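Local coordinates for DUF952 domain-containing protein (Caulobacter vibrioides, PDB 2O0P), which is of unknown function, though its family is grouped with the ADP-ribosyl clan, which makes a nucleotide-related role conceivable but unproven, at residues A[31-36]-A[81-86]. The protein carries 2 engineered substitutions. Numbering follows the deposited sequence.
Sequences DGFIHL and FPHLYR
F33 reaches across to two aromatic residues of 81-86 at once, its ring lying on H83 and its CB on Y85. With H83 it makes an offset stack, centroids 4.2 Å apart and planes inclined by 23°, in which CE2 of F33 sits over the middle of the imidazole. O of F81 lies over the opposite face of the imidazole, off toward its rim. CB of F33 stands 3.7 Å from the centroid of the Y85 ring, almost exactly on the ring normal, a CH-pi contact, and CD1 of F33 meets the CZ-OH end of the tyrosine, the two rings lying obliquely. The backbone sets CB over the Y85 ring; chi1 of 58°, with CG between the backbone N and the carbonyl carbon, then puts the F33 ring over H83. H35 completes this aromatic cluster more loosely, its CD2 4.1 Å from CE1 of H83. The hydroxyl of Y85 bonds to E73, and K71 lies against the ring in a cation-pi contact.

The backbones zip together beneath the rings. N of I34 gives a nearly straight bond of 3.0 Å to O of L84, and N of L84 returns one of 3.1 Å to O of I34, making I34-L84 a hydrogen-bonded antiparallel pair. H35-H83 follows as a non-hydrogen-bonded pair. Beyond it, N of L36 bonds to O of P82 at 3.1 Å, bent to 140° at the hydrogen; ND1 of H83 adds a weak bond to that same oxygen.

I34 and L84 project from the sheet face away from the histidines. There CD1 of L36 packs 3.7 Å from CB of L84, while CB of L36 meets CG of P82.

This is antiparallel pairing inside a six-stranded sheet, strand 80-84 lying between 34-38 and 70-74, with an aromatic cluster over one face.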
# COMPACT_ATOMS: atom_id res chain seq x y z
N ASP A 31 3.29 -1.86 -14.23
CA ASP A 31 2.77 -0.53 -14.52
C ASP A 31 3.77 0.62 -14.53
O ASP A 31 3.51 1.67 -15.12
CB ASP A 31 1.63 -0.20 -13.54
CG ASP A 31 0.44 -1.11 -13.71
OD1 ASP A 31 0.39 -1.85 -14.72
OD2 ASP A 31 -0.45 -1.10 -12.84
N GLY A 32 4.92 0.43 -13.88
CA GLY A 32 5.93 1.48 -13.85
C GLY A 32 5.89 2.37 -12.62
O GLY A 32 6.57 3.40 -12.56
N PHE A 33 5.08 1.99 -11.64
CA PHE A 33 4.97 2.77 -10.41
C PHE A 33 4.31 1.93 -9.33
O PHE A 33 3.65 0.94 -9.64
CB PHE A 33 4.16 4.05 -10.63
CG PHE A 33 2.77 3.82 -11.15
CD1 PHE A 33 2.51 3.81 -12.52
CD2 PHE A 33 1.72 3.57 -10.26
CE1 PHE A 33 1.23 3.56 -13.00
CE2 PHE A 33 0.43 3.32 -10.74
CZ PHE A 33 0.18 3.31 -12.11
N ILE A 34 4.49 2.33 -8.08
CA ILE A 34 3.90 1.60 -6.97
C ILE A 34 2.51 2.15 -6.65
O ILE A 34 2.37 3.34 -6.35
CB ILE A 34 4.78 1.71 -5.70
CG1 ILE A 34 6.15 1.06 -5.95
CG2 ILE A 34 4.10 1.03 -4.53
CD1 ILE A 34 7.15 1.27 -4.83
N HIS A 35 1.50 1.28 -6.72
CA HIS A 35 0.13 1.68 -6.41
C HIS A 35 -0.06 1.77 -4.91
O HIS A 35 0.17 0.80 -4.19
CB HIS A 35 -0.89 0.65 -6.93
CG HIS A 35 -1.05 0.62 -8.42
ND1 HIS A 35 -0.13 0.03 -9.26
CD2 HIS A 35 -2.04 1.09 -9.21
CE1 HIS A 35 -0.55 0.13 -10.51
NE2 HIS A 35 -1.71 0.77 -10.51
N LEU A 36 -0.48 2.95 -4.45
CA LEU A 36 -0.75 3.19 -3.04
C LEU A 36 -2.19 3.71 -2.99
O LEU A 36 -2.77 4.02 -4.02
CB LEU A 36 0.22 4.21 -2.46
CG LEU A 36 1.65 3.69 -2.26
CD1 LEU A 36 2.63 4.61 -2.94
CD2 LEU A 36 1.97 3.59 -0.76
N PHE A 81 -5.45 8.83 -6.96
CA PHE A 81 -4.70 7.83 -6.21
C PHE A 81 -3.22 8.18 -6.17
O PHE A 81 -2.67 8.68 -7.14
CB PHE A 81 -4.87 6.43 -6.83
CG PHE A 81 -6.16 5.75 -6.46
CD1 PHE A 81 -7.38 6.24 -6.91
CD2 PHE A 81 -6.16 4.63 -5.64
CE1 PHE A 81 -8.58 5.63 -6.54
CE2 PHE A 81 -7.35 4.00 -5.26
CZ PHE A 81 -8.56 4.50 -5.72
N PRO A 82 -2.58 7.94 -5.02
CA PRO A 82 -1.15 8.24 -4.90
C PRO A 82 -0.33 7.15 -5.58
O PRO A 82 -0.42 5.97 -5.21
CB PRO A 82 -0.94 8.29 -3.38
CG PRO A 82 -1.94 7.30 -2.86
CD PRO A 82 -3.17 7.59 -3.71
N HIS A 83 0.44 7.55 -6.59
CA HIS A 83 1.30 6.64 -7.36
C HIS A 83 2.76 7.06 -7.13
O HIS A 83 3.12 8.21 -7.41
CB HIS A 83 0.99 6.73 -8.86
CG HIS A 83 -0.37 6.24 -9.26
ND1 HIS A 83 -1.18 5.50 -8.42
CD2 HIS A 83 -1.04 6.33 -10.43
CE1 HIS A 83 -2.28 5.15 -9.06
NE2 HIS A 83 -2.22 5.64 -10.29
N LEU A 84 3.60 6.15 -6.66
CA LEU A 84 5.00 6.48 -6.40
C LEU A 84 5.91 5.99 -7.52
O LEU A 84 6.08 4.79 -7.70
CB LEU A 84 5.44 5.88 -5.07
CG LEU A 84 6.84 6.29 -4.59
CD1 LEU A 84 6.89 7.80 -4.39
CD2 LEU A 84 7.17 5.56 -3.29
N TYR A 85 6.50 6.93 -8.26
CA TYR A 85 7.37 6.59 -9.38
C TYR A 85 8.84 6.36 -9.01
O TYR A 85 9.75 6.79 -9.72
CB TYR A 85 7.25 7.65 -10.48
CG TYR A 85 5.93 7.58 -11.22
CD1 TYR A 85 4.75 8.03 -10.63
CD2 TYR A 85 5.86 7.03 -12.50
CE1 TYR A 85 3.52 7.93 -11.30
CE2 TYR A 85 4.64 6.92 -13.18
CZ TYR A 85 3.48 7.38 -12.57
OH TYR A 85 2.28 7.28 -13.26
N ARG A 86 9.05 5.67 -7.90
CA ARG A 86 10.38 5.33 -7.42
C ARG A 86 10.15 4.30 -6.34
O ARG A 86 9.02 4.12 -5.89
CB ARG A 86 11.09 6.55 -6.84
CG ARG A 86 10.42 7.16 -5.61
CD ARG A 86 11.31 8.25 -5.04
NE ARG A 86 10.70 9.00 -3.94
CZ ARG A 86 10.52 8.53 -2.71
NH1 ARG A 86 10.89 7.29 -2.40
NH2 ARG A 86 9.98 9.31 -1.79